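Local structure of intimin (6TQD) at residues 15-20 with 101-106; 107-112 with 191-196; 131-136 with 169-174; 146-151 with 186-191; 157-162 with 174-179. The protein is an outer-membrane adhesin whose extracellular passenger, here its D00-D0 part, probably holds the distal receptor-binding end away from the bacterial surface. All coordinates share one frame; numbering follows the deposited sequence.

Contact 1 of 5, residues 15-20 with 101-106; sequences NGTERS and LSNGQV
Glu18 holds Leu101, at the end of strand 90-101, through its backbone N, and Asn103, in the turn beyond, through its carboxylate. Two backbone bonds come first: Leu101 N gives its hydrogen to Gly16 O at 2.9 Å, and Glu18 N gives its own to Leu101 O at 2.8 Å. Leu101 thus bonds the residues before and after Thr17, the pattern of a parallel bridge between Thr17 and Leu101. This is the edge of the mixed sheet of the N-terminal domain, where strand 14-17 is outermost beside strand 90-101; both segments then turn away, Thr17 to Ser20 as a type II turn, Ser102 to Gln105 as a type I turn. Among the side-chain bonds, Glu18 OE1 takes Asn103 N at 2.9 Å on its anti lone pair. A chi1 of 58° puts Glu18 CG 3.8 Å from Leu101 O, and the extended chain carries the carboxylate on to Asn103. The other oxygen, OE2, forms a salt bridge to Arg19 NH1 (3.1 Å) and accepts from Tyr69 N, which probably stabilises the charge. A water accepts from Arg19 NH1 and, weakly, from Asn103 ND2. In van der Waals contact, the Thr17 CG2 methyl packs against Asn103 OD1 at 3.6 Å, the side chains crossing at about a right angle.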
# COMPACT_ATOMS: atom_id res chain seq x y z
N ASN A 15 1.70 -0.30 9.33
CA ASN A 15 1.26 -0.67 7.98
C ASN A 15 0.07 -1.60 8.16
O ASN A 15 0.19 -2.63 8.84
CB ASN A 15 2.37 -1.40 7.25
CG ASN A 15 3.64 -0.58 7.15
OD1 ASN A 15 3.68 0.46 6.50
ND2 ASN A 15 4.69 -1.05 7.81
N GLY A 16 -1.08 -1.23 7.60
CA GLY A 16 -2.28 -2.01 7.82
C GLY A 16 -3.29 -1.89 6.71
O GLY A 16 -3.23 -1.00 5.87
N THR A 17 -4.27 -2.79 6.75
CA THR A 17 -5.33 -2.79 5.77
C THR A 17 -6.28 -1.63 6.06
O THR A 17 -6.54 -1.27 7.21
CB THR A 17 -6.12 -4.10 5.89
OG1 THR A 17 -5.26 -5.21 5.61
CG2 THR A 17 -7.27 -4.13 4.86
N GLU A 18 -6.81 -1.05 4.98
CA GLU A 18 -7.78 0.03 5.09
C GLU A 18 -8.91 -0.36 6.04
O GLU A 18 -9.38 -1.50 6.03
CB GLU A 18 -8.35 0.32 3.69
CG GLU A 18 -9.00 -0.88 3.01
CD GLU A 18 -9.57 -0.55 1.64
OE1 GLU A 18 -9.35 -1.34 0.69
OE2 GLU A 18 -10.23 0.51 1.51
N ARG A 19 -9.32 0.59 6.87
CA ARG A 19 -10.41 0.46 7.83
C ARG A 19 -10.08 -0.46 9.01
O ARG A 19 -10.98 -0.76 9.81
CB ARG A 19 -11.72 0.03 7.16
CG ARG A 19 -12.21 0.99 6.09
CD ARG A 19 -13.59 0.58 5.56
NE ARG A 19 -14.06 1.44 4.47
CZ ARG A 19 -13.81 1.23 3.18
NH1 ARG A 19 -13.07 0.20 2.79
NH2 ARG A 19 -14.29 2.07 2.27
N SER A 20 -8.84 -0.91 9.14
CA SER A 20 -8.48 -1.74 10.29
C SER A 20 -8.12 -0.88 11.51
O SER A 20 -7.86 0.32 11.41
CB SER A 20 -7.31 -2.68 9.96
OG SER A 20 -6.10 -1.98 9.75
N LEU A 101 -2.87 -0.05 3.19
CA LEU A 101 -2.95 -0.97 2.06
C LEU A 101 -4.41 -1.29 1.76
O LEU A 101 -5.28 -1.21 2.63
CB LEU A 101 -2.19 -2.25 2.36
CG LEU A 101 -0.66 -2.16 2.48
CD1 LEU A 101 -0.23 -1.55 3.80
CD2 LEU A 101 -0.03 -3.52 2.30
N SER A 102 -4.67 -1.64 0.51
CA SER A 102 -6.04 -1.97 0.12
C SER A 102 -6.40 -3.38 0.56
O SER A 102 -5.53 -4.20 0.90
CB SER A 102 -6.17 -1.83 -1.40
OG SER A 102 -5.59 -2.95 -2.04
N ASN A 103 -7.70 -3.67 0.56
CA ASN A 103 -8.19 -4.97 1.00
C ASN A 103 -7.47 -6.12 0.32
O ASN A 103 -7.23 -7.17 0.93
CB ASN A 103 -9.70 -5.08 0.73
CG ASN A 103 -10.53 -4.33 1.73
OD1 ASN A 103 -10.25 -4.36 2.93
ND2 ASN A 103 -11.57 -3.66 1.25
N GLY A 104 -7.11 -5.95 -0.95
CA GLY A 104 -6.48 -7.04 -1.68
C GLY A 104 -4.98 -7.17 -1.52
O GLY A 104 -4.39 -8.03 -2.17
N GLN A 105 -4.35 -6.38 -0.66
CA GLN A 105 -2.90 -6.38 -0.51
C GLN A 105 -2.51 -6.95 0.85
O GLN A 105 -3.33 -7.02 1.77
CB GLN A 105 -2.37 -4.95 -0.69
CG GLN A 105 -2.59 -4.40 -2.12
CD GLN A 105 -2.50 -2.89 -2.25
OE1 GLN A 105 -2.32 -2.17 -1.26
NE2 GLN A 105 -2.62 -2.40 -3.48
N VAL A 106 -1.24 -7.32 0.97
CA VAL A 106 -0.73 -8.03 2.14
C VAL A 106 0.40 -7.23 2.77
O VAL A 106 1.38 -6.89 2.10
CB VAL A 106 -0.25 -9.45 1.76
CG1 VAL A 106 0.32 -10.16 2.97
CG2 VAL A 106 -1.41 -10.25 1.15
O HOH W 1 -12.65 -2.19 4.05

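Contact 2 of 5, residues 107-112 with 191-196; sequences VDQVGV and AEMTSA
CG of Glu192 stands anti to its carbonyl carbon (chi1 -68°) and CG of Gln109 anti to its backbone N (chi1 179°); from there both chains run extended and slide past each other in opposite directions, Gln109 CG 3.8 Å from Glu192 OE1. That same OE1 accepts from Val110 N, a nearly straight bond of 2.9 Å (171° at the hydrogen) that arrives from above the carboxylate plane. A water lies 3.0 Å from both Glu192 OE1 and Asp108 O and probably links them. At the end of Gln109 the amide crosses the Met193 side chain at about a right angle, NE2 3.5 Å from Met193 CG. A second water spans the gap, donating to Gln109 OE1 and accepting from Thr194 N at 2.9 Å. The sulfur of Met193 accepts a weak hydrogen bond from Val112 N (3.3 Å to SD) while touching Val112 CG2 at 3.8 Å. The backbone N-H of Val112 is thus met by a thioether. Segment 107-112 is the linker entering strand 111-117, the first strand of the Ig-like domain, and segment 191-196 is the loop joining strands 182-189 and 197-205. Thr190 OG1 bonds Val110 O and Lys189 NZ bonds Met193 O, while Val110 and Val112 pack on Val136 of strand 130-138.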
# COMPACT_ATOMS: atom_id res chain seq x y z
N VAL A 107 0.27 -6.96 4.08
CA VAL A 107 1.30 -6.23 4.79
C VAL A 107 2.62 -6.99 4.77
O VAL A 107 2.67 -8.21 4.97
CB VAL A 107 0.85 -5.95 6.24
CG1 VAL A 107 2.00 -5.39 7.05
CG2 VAL A 107 -0.33 -5.00 6.24
N ASP A 108 3.71 -6.26 4.53
CA ASP A 108 5.08 -6.74 4.54
C ASP A 108 5.42 -7.61 3.33
O ASP A 108 6.54 -8.12 3.23
CB ASP A 108 5.46 -7.52 5.81
CG ASP A 108 5.42 -6.67 7.06
OD1 ASP A 108 5.10 -7.21 8.15
OD2 ASP A 108 5.70 -5.45 6.98
N GLN A 109 4.49 -7.78 2.39
CA GLN A 109 4.73 -8.63 1.24
C GLN A 109 5.30 -7.80 0.09
O GLN A 109 4.91 -6.64 -0.09
CB GLN A 109 3.41 -9.25 0.79
CG GLN A 109 3.52 -10.15 -0.44
CD GLN A 109 2.16 -10.59 -0.93
OE1 GLN A 109 1.70 -11.67 -0.61
NE2 GLN A 109 1.52 -9.73 -1.69
N VAL A 110 6.24 -8.38 -0.65
CA VAL A 110 6.69 -7.81 -1.92
C VAL A 110 5.69 -8.29 -2.97
O VAL A 110 5.73 -9.45 -3.38
CB VAL A 110 8.12 -8.22 -2.26
CG1 VAL A 110 8.51 -7.70 -3.63
CG2 VAL A 110 9.09 -7.73 -1.18
N GLY A 111 4.77 -7.42 -3.38
CA GLY A 111 3.66 -7.84 -4.20
C GLY A 111 3.29 -6.80 -5.25
O GLY A 111 3.61 -5.62 -5.14
N VAL A 112 2.61 -7.29 -6.29
CA VAL A 112 2.08 -6.41 -7.33
C VAL A 112 0.90 -5.64 -6.76
O VAL A 112 -0.08 -6.23 -6.29
CB VAL A 112 1.64 -7.22 -8.56
CG1 VAL A 112 1.05 -6.30 -9.63
CG2 VAL A 112 2.79 -8.03 -9.12
N ALA A 191 6.81 -13.65 -6.56
CA ALA A 191 7.02 -14.94 -5.90
C ALA A 191 6.28 -15.04 -4.56
O ALA A 191 5.74 -16.11 -4.24
CB ALA A 191 8.52 -15.18 -5.68
N GLU A 192 6.25 -13.96 -3.77
CA GLU A 192 5.65 -14.04 -2.44
C GLU A 192 4.12 -14.04 -2.46
O GLU A 192 3.50 -14.44 -1.47
CB GLU A 192 6.14 -12.88 -1.55
CG GLU A 192 7.60 -12.94 -1.16
CD GLU A 192 8.04 -11.77 -0.28
OE1 GLU A 192 7.18 -10.98 0.18
OE2 GLU A 192 9.26 -11.63 -0.05
N MET A 193 3.50 -13.58 -3.54
CA MET A 193 2.05 -13.48 -3.58
C MET A 193 1.41 -14.87 -3.59
O MET A 193 1.98 -15.84 -4.10
CB MET A 193 1.60 -12.74 -4.84
CG MET A 193 1.97 -11.28 -4.84
SD MET A 193 1.69 -10.47 -6.39
CE MET A 193 -0.07 -10.33 -6.51
N THR A 194 0.21 -14.95 -3.00
CA THR A 194 -0.52 -16.22 -2.95
C THR A 194 -1.25 -16.51 -4.26
O THR A 194 -1.52 -17.68 -4.56
CB THR A 194 -1.47 -16.24 -1.76
OG1 THR A 194 -2.43 -15.18 -1.86
CG2 THR A 194 -0.69 -16.08 -0.45
N SER A 195 -1.61 -15.47 -5.01
CA SER A 195 -2.26 -15.59 -6.30
C SER A 195 -1.95 -14.33 -7.10
O SER A 195 -1.52 -13.32 -6.55
CB SER A 195 -3.77 -15.77 -6.14
OG SER A 195 -4.35 -14.65 -5.51
N ALA A 196 -2.15 -14.41 -8.41
CA ALA A 196 -1.83 -13.30 -9.29
C ALA A 196 -2.88 -12.20 -9.19
O ALA A 196 -4.01 -12.43 -8.76
CB ALA A 196 -1.71 -13.77 -10.75
O HOH W 2 8.91 -9.57 2.18
O HOH W 3 -0.94 -12.44 -2.12

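Contact 3 of 5, residues 131-136 with 169-174; sequences TYTATV and SGKATV
The ring of Tyr132 leads away from strand 171-177; Val174 O lies at its edge, near its plane, and the ring meets that of Phe115 with the planes at about 35°. CB of Tyr132 makes the nearer apolar contact, 3.9 Å from Val174 CG1, on the face that also carries Ala134 and Ala172. The amide groups between the strands are joined by five hydrogen bonds in antiparallel register. Tyr132 and Val174 form one hydrogen-bonded pair, with Tyr132 N to Val174 O at 2.8 Å, and Ala134 and Ala172 form another, with Ala134 N to Ala172 O also at 2.8 Å. Val136 N to Gly170 O, 2.9 Å, extends the ladder to the turn. Between these pairs the C-alpha hydrogens point at carbonyls; Thr173 CA lies 3.1 Å from Tyr132 O. The opposite face carries Thr133, Thr135, Lys171 and Thr173. There the Lys171 chain bends at its last torsion (chi4 -57°), which places NZ beside Thr135 OG1 at 3.0 Å, the two side chains lying side by side and pointing the same way. CD of Lys171 also rests 3.9 Å from Thr133 CG2. Strand 130-138 has strand 111-117 as a further neighbour. Ala134, Ala172 and Val174 pack on Val148 and Phe150 of strand 147-154 in the second sheet, and Tyr132 reaches strand 197-205.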
# COMPACT_ATOMS: atom_id res chain seq x y z
N THR A 131 0.05 -2.42 -24.04
CA THR A 131 1.19 -2.51 -23.14
C THR A 131 0.72 -2.43 -21.70
O THR A 131 0.01 -1.49 -21.32
CB THR A 131 2.21 -1.41 -23.42
OG1 THR A 131 2.64 -1.52 -24.79
CG2 THR A 131 3.41 -1.54 -22.51
N TYR A 132 1.14 -3.41 -20.91
CA TYR A 132 0.76 -3.51 -19.50
C TYR A 132 1.94 -3.13 -18.62
O TYR A 132 3.09 -3.43 -18.94
CB TYR A 132 0.34 -4.93 -19.16
CG TYR A 132 -0.99 -5.36 -19.73
CD1 TYR A 132 -1.13 -5.71 -21.07
CD2 TYR A 132 -2.11 -5.44 -18.92
CE1 TYR A 132 -2.35 -6.10 -21.58
CE2 TYR A 132 -3.34 -5.84 -19.42
CZ TYR A 132 -3.45 -6.17 -20.75
OH TYR A 132 -4.67 -6.57 -21.28
N THR A 133 1.64 -2.49 -17.49
CA THR A 133 2.65 -2.08 -16.52
C THR A 133 2.21 -2.62 -15.17
O THR A 133 1.11 -2.34 -14.71
CB THR A 133 2.77 -0.56 -16.45
OG1 THR A 133 3.14 -0.04 -17.73
CG2 THR A 133 3.83 -0.16 -15.42
N ALA A 134 3.08 -3.40 -14.55
CA ALA A 134 2.89 -3.87 -13.19
C ALA A 134 3.79 -3.07 -12.26
O ALA A 134 4.96 -2.82 -12.58
CB ALA A 134 3.27 -5.34 -13.07
N THR A 135 3.24 -2.64 -11.14
CA THR A 135 3.98 -1.96 -10.09
C THR A 135 4.08 -2.89 -8.89
O THR A 135 3.07 -3.44 -8.45
CB THR A 135 3.29 -0.65 -9.70
OG1 THR A 135 3.12 0.18 -10.85
CG2 THR A 135 4.15 0.10 -8.68
N VAL A 136 5.29 -3.06 -8.37
CA VAL A 136 5.56 -3.92 -7.23
C VAL A 136 5.96 -3.04 -6.05
O VAL A 136 6.90 -2.25 -6.16
CB VAL A 136 6.67 -4.94 -7.54
CG1 VAL A 136 6.99 -5.77 -6.29
CG2 VAL A 136 6.27 -5.83 -8.70
N SER A 169 12.02 2.01 -10.34
CA SER A 169 10.75 2.58 -9.89
C SER A 169 9.70 1.52 -9.61
O SER A 169 8.52 1.85 -9.44
CB SER A 169 10.23 3.58 -10.93
OG SER A 169 11.17 4.63 -11.14
N GLY A 170 10.10 0.25 -9.57
CA GLY A 170 9.18 -0.82 -9.24
C GLY A 170 8.28 -1.27 -10.37
O GLY A 170 7.29 -1.95 -10.12
N LYS A 171 8.58 -0.91 -11.61
CA LYS A 171 7.69 -1.17 -12.73
C LYS A 171 8.28 -2.19 -13.70
O LYS A 171 9.47 -2.15 -14.02
CB LYS A 171 7.36 0.14 -13.47
CG LYS A 171 6.66 1.16 -12.56
CD LYS A 171 6.01 2.27 -13.35
CE LYS A 171 5.41 3.33 -12.43
NZ LYS A 171 4.42 2.77 -11.47
N ALA A 172 7.44 -3.11 -14.15
CA ALA A 172 7.78 -4.09 -15.18
C ALA A 172 6.68 -4.09 -16.23
O ALA A 172 5.51 -3.94 -15.89
CB ALA A 172 7.91 -5.49 -14.56
N THR A 173 7.05 -4.28 -17.50
CA THR A 173 6.09 -4.15 -18.59
C THR A 173 6.09 -5.39 -19.48
O THR A 173 7.04 -6.17 -19.51
CB THR A 173 6.35 -2.89 -19.45
OG1 THR A 173 7.64 -2.97 -20.07
CG2 THR A 173 6.26 -1.63 -18.62
N VAL A 174 4.98 -5.54 -20.21
CA VAL A 174 4.81 -6.61 -21.19
C VAL A 174 3.79 -6.13 -22.20
O VAL A 174 2.97 -5.26 -21.90
CB VAL A 174 4.36 -7.92 -20.49
CG1 VAL A 174 2.97 -7.76 -19.91
CG2 VAL A 174 4.42 -9.10 -21.45

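Contact 4 of 5, residues 146-151 with 186-191; sequences VPVSFN and VSAKTA
Val148, Phe150 and Ala188 form the close-packed side of this antiparallel pair. Ala188 CB touches both of the others, 3.9 Å from Val148 CG1 and 4.1 Å from Phe150 CD2. At the end of the pair Thr190 CG2 touches Val146 CG1 at 3.9 Å; this methyl stands anti to the carbonyl carbon, while OG1 lies between the backbone N and the carbonyl carbon (chi1 58°) and is bonded to Val110 O. This face belongs to the interior of the Ig-like sandwich, where Val148 meets Ala134 and Ala172 and Phe150 meets Val174 of the facing sheet. The opposite face is polar and looser. Ser149, Asn151, Ser187 and Lys189 lie there, and one water donates to Ser149 O (2.9 Å) while accepting from Ser187 OG. A second water, donating to Pro147 O at 2.7 Å and accepting from Ala191 N, joins these two residues across the segments. The Lys189 chain leads away to bond Thr190 O and Met193 O through NZ. Between the two faces run four backbone bonds, of which Ser149 N to Lys189 O is 2.7 Å and nearly straight. The chemistry is that of a two-sided strand pair, one side apolar and turned to the facing sheet, the other polar, where a water takes up Ser149 O beyond its backbone bond.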
# COMPACT_ATOMS: atom_id res chain seq x y z
N VAL A 146 12.67 -6.89 -9.05
CA VAL A 146 11.83 -8.02 -8.64
C VAL A 146 11.26 -8.69 -9.88
O VAL A 146 10.67 -8.01 -10.72
CB VAL A 146 10.70 -7.57 -7.71
CG1 VAL A 146 9.81 -8.75 -7.32
CG2 VAL A 146 11.25 -6.88 -6.48
N PRO A 147 11.39 -10.01 -10.03
CA PRO A 147 10.77 -10.68 -11.19
C PRO A 147 9.26 -10.71 -11.08
O PRO A 147 8.70 -11.10 -10.05
CB PRO A 147 11.36 -12.10 -11.14
CG PRO A 147 12.59 -11.99 -10.29
CD PRO A 147 12.31 -10.91 -9.30
N VAL A 148 8.59 -10.35 -12.16
CA VAL A 148 7.13 -10.37 -12.26
C VAL A 148 6.75 -11.36 -13.35
O VAL A 148 7.27 -11.28 -14.46
CB VAL A 148 6.57 -8.98 -12.58
CG1 VAL A 148 5.08 -9.03 -12.70
CG2 VAL A 148 6.99 -7.96 -11.52
N SER A 149 5.83 -12.27 -13.03
CA SER A 149 5.36 -13.29 -13.96
C SER A 149 4.04 -12.85 -14.56
O SER A 149 3.14 -12.43 -13.84
CB SER A 149 5.16 -14.62 -13.23
OG SER A 149 6.41 -15.17 -12.84
N PHE A 150 3.92 -12.97 -15.89
CA PHE A 150 2.73 -12.56 -16.63
C PHE A 150 2.05 -13.77 -17.26
O PHE A 150 2.72 -14.68 -17.77
CB PHE A 150 3.07 -11.57 -17.75
CG PHE A 150 3.80 -10.35 -17.27
CD1 PHE A 150 5.12 -10.13 -17.66
CD2 PHE A 150 3.18 -9.42 -16.46
CE1 PHE A 150 5.79 -9.02 -17.23
CE2 PHE A 150 3.86 -8.30 -16.03
CZ PHE A 150 5.17 -8.09 -16.42
N ASN A 151 0.72 -13.79 -17.22
CA ASN A 151 -0.04 -14.91 -17.73
C ASN A 151 -1.39 -14.45 -18.24
O ASN A 151 -2.01 -13.55 -17.66
CB ASN A 151 -0.24 -15.98 -16.65
CG ASN A 151 1.04 -16.68 -16.27
OD1 ASN A 151 1.67 -16.36 -15.26
ND2 ASN A 151 1.45 -17.64 -17.09
N VAL A 186 -5.25 -10.39 -18.46
CA VAL A 186 -3.87 -10.73 -18.18
C VAL A 186 -3.62 -10.51 -16.70
O VAL A 186 -4.23 -9.63 -16.08
CB VAL A 186 -2.90 -9.85 -19.01
CG1 VAL A 186 -1.48 -10.27 -18.77
CG2 VAL A 186 -3.26 -9.92 -20.49
N SER A 187 -2.73 -11.32 -16.12
CA SER A 187 -2.39 -11.22 -14.70
C SER A 187 -0.89 -11.06 -14.52
O SER A 187 -0.08 -11.41 -15.38
CB SER A 187 -2.84 -12.48 -13.95
OG SER A 187 -2.03 -13.58 -14.29
N ALA A 188 -0.54 -10.52 -13.34
CA ALA A 188 0.84 -10.31 -12.93
C ALA A 188 1.03 -10.84 -11.51
O ALA A 188 0.16 -10.67 -10.66
CB ALA A 188 1.16 -8.80 -12.94
N LYS A 189 2.19 -11.44 -11.26
CA LYS A 189 2.44 -12.05 -9.96
C LYS A 189 3.92 -12.00 -9.62
O LYS A 189 4.79 -12.13 -10.49
CB LYS A 189 1.94 -13.50 -9.94
CG LYS A 189 1.95 -14.16 -8.55
CD LYS A 189 1.49 -15.61 -8.61
CE LYS A 189 1.59 -16.29 -7.25
NZ LYS A 189 3.00 -16.47 -6.77
N THR A 190 4.21 -11.83 -8.33
CA THR A 190 5.55 -11.99 -7.79
C THR A 190 5.59 -13.22 -6.88
O THR A 190 4.55 -13.76 -6.46
CB THR A 190 5.99 -10.76 -6.99
OG1 THR A 190 5.05 -10.54 -5.93
CG2 THR A 190 6.07 -9.54 -7.89
N ALA A 191 6.81 -13.65 -6.56
CA ALA A 191 7.02 -14.94 -5.90
C ALA A 191 6.28 -15.04 -4.56
O ALA A 191 5.74 -16.11 -4.24
CB ALA A 191 8.52 -15.18 -5.68
O HOH W 4 9.26 -12.47 -7.75
O HOH W 5 0.67 -13.84 -13.40

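Contact 5 of 5, residues 157-162 with 174-179; sequences AVLSAN and VTLKSD
A short antiparallel edge strand of the Ig-like domain, 158-159, is joined here to strand 171-177, with Val158 and Lys177 as a hydrogen-bonded pair and Leu159 and Leu176 as the non-hydrogen-bonded one that follows. Val158 N gives to Lys177 O at 2.9 Å, and Lys177 N returns the bond to Val158 O. One step on, Ser160 N gives to Thr175 O, but the return bond comes from a side chain: Thr175 N donates to Ser160 OG at 2.9 Å (165° at the hydrogen). Ser160 OG is placed for this by a chi1 of 58°, between backbone N and carbonyl carbon, as the strand turns away. The serine hydroxyl thus stands in for a backbone carbonyl, and Thr175 OG1 lies 3.1 Å from Ser160 OG. A water donates to Val158 O. On the apolar face, Leu176 CD1 is wedged between Ala157 CB at 3.6 Å and Leu159 CD2 at 3.7 Å. Val174 CG2 adds a contact with Ala161 O at 3.4 Å, an oxygen that is buried here and finds no hydrogen-bond partner in the model. Leu176 and Leu159 face Ile152 of strand 147-154 and Val186 of strand 182-189, Leu176 also reaching Phe204 of strand 197-205, while strand 130-138 lies alongside 171-177.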
# COMPACT_ATOMS: atom_id res chain seq x y z
N ALA A 157 -4.82 -14.62 -27.06
CA ALA A 157 -3.87 -13.55 -27.33
C ALA A 157 -2.47 -14.10 -27.13
O ALA A 157 -2.28 -15.27 -26.81
CB ALA A 157 -4.15 -12.33 -26.45
N VAL A 158 -1.47 -13.23 -27.30
CA VAL A 158 -0.07 -13.60 -27.18
C VAL A 158 0.67 -12.53 -26.39
O VAL A 158 0.60 -11.34 -26.74
CB VAL A 158 0.59 -13.78 -28.57
CG1 VAL A 158 2.03 -14.23 -28.41
CG2 VAL A 158 -0.20 -14.75 -29.43
N LEU A 159 1.38 -12.94 -25.34
CA LEU A 159 2.21 -12.05 -24.55
C LEU A 159 3.62 -11.99 -25.12
O LEU A 159 4.14 -12.98 -25.64
CB LEU A 159 2.29 -12.54 -23.10
CG LEU A 159 1.04 -12.34 -22.24
CD1 LEU A 159 1.17 -13.12 -20.95
CD2 LEU A 159 0.80 -10.87 -21.93
N SER A 160 4.23 -10.81 -25.06
CA SER A 160 5.59 -10.64 -25.57
C SER A 160 6.63 -11.36 -24.73
O SER A 160 7.71 -11.67 -25.24
CB SER A 160 5.94 -9.16 -25.71
OG SER A 160 5.82 -8.50 -24.47
N ALA A 161 6.33 -11.62 -23.46
CA ALA A 161 7.24 -12.31 -22.56
C ALA A 161 6.40 -12.85 -21.40
O ALA A 161 5.30 -12.37 -21.14
CB ALA A 161 8.32 -11.37 -22.01
N ASN A 162 6.95 -13.83 -20.70
CA ASN A 162 6.26 -14.40 -19.54
C ASN A 162 6.86 -13.94 -18.21
O ASN A 162 6.38 -14.37 -17.16
CB ASN A 162 6.19 -15.93 -19.61
CG ASN A 162 7.56 -16.58 -19.60
OD1 ASN A 162 8.49 -16.11 -18.95
ND2 ASN A 162 7.70 -17.69 -20.34
N VAL A 174 4.98 -5.54 -20.21
CA VAL A 174 4.81 -6.61 -21.19
C VAL A 174 3.79 -6.13 -22.20
O VAL A 174 2.97 -5.26 -21.90
CB VAL A 174 4.36 -7.92 -20.49
CG1 VAL A 174 2.97 -7.76 -19.91
CG2 VAL A 174 4.42 -9.10 -21.45
N THR A 175 3.82 -6.70 -23.42
CA THR A 175 2.84 -6.33 -24.44
C THR A 175 1.96 -7.53 -24.79
O THR A 175 2.33 -8.68 -24.59
CB THR A 175 3.49 -5.78 -25.72
OG1 THR A 175 4.07 -6.85 -26.48
CG2 THR A 175 4.56 -4.74 -25.39
N LEU A 176 0.76 -7.21 -25.29
CA LEU A 176 -0.26 -8.18 -25.63
C LEU A 176 -0.79 -7.86 -27.02
O LEU A 176 -1.07 -6.70 -27.32
CB LEU A 176 -1.41 -8.09 -24.62
CG LEU A 176 -2.51 -9.13 -24.78
CD1 LEU A 176 -2.04 -10.48 -24.24
CD2 LEU A 176 -3.79 -8.67 -24.09
N LYS A 177 -0.93 -8.88 -27.86
CA LYS A 177 -1.49 -8.75 -29.21
C LYS A 177 -2.44 -9.91 -29.45
O LYS A 177 -2.34 -10.96 -28.81
CB LYS A 177 -0.40 -8.77 -30.29
CG LYS A 177 0.66 -7.69 -30.14
CD LYS A 177 1.83 -7.91 -31.09
CE LYS A 177 2.91 -6.86 -30.89
NZ LYS A 177 4.07 -7.06 -31.81
N SER A 178 -3.37 -9.73 -30.39
CA SER A 178 -4.30 -10.82 -30.70
C SER A 178 -4.81 -10.69 -32.12
O SER A 178 -5.02 -9.58 -32.62
CB SER A 178 -5.49 -10.83 -29.74
OG SER A 178 -6.36 -11.91 -30.03
N ASP A 179 -5.03 -11.85 -32.75
CA ASP A 179 -5.66 -11.98 -34.06
C ASP A 179 -7.15 -12.28 -33.99
O ASP A 179 -7.78 -12.48 -35.03
CB ASP A 179 -4.99 -13.12 -34.85
CG ASP A 179 -3.59 -12.77 -35.32
OD1 ASP A 179 -3.46 -11.86 -36.16
OD2 ASP A 179 -2.63 -13.41 -34.84
O HOH W 6 2.61 -9.53 -27.71

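Contact 1 belongs to the N-terminal domain and comes first along the chain; contact 2 ties the linker to a loop of the Ig-like domain that follows, and contacts 3 to 5 lie within that domain. Contacts 1 and 2 lie about 13 Å apart between centres and touch through Val107, in the short linker between the domains. Contact 2 brackets the other three in sequence. Contacts 3 and 4, about 9 Å apart between centres, lie in the two facing sheets and meet through Val136, Val148, Val174 and Phe150. Contacts 3 and 5 share Val174 and strand 171-177. From contact 1 to contact 5 the centres span about 32 Å, consistent with an extended pair of domains.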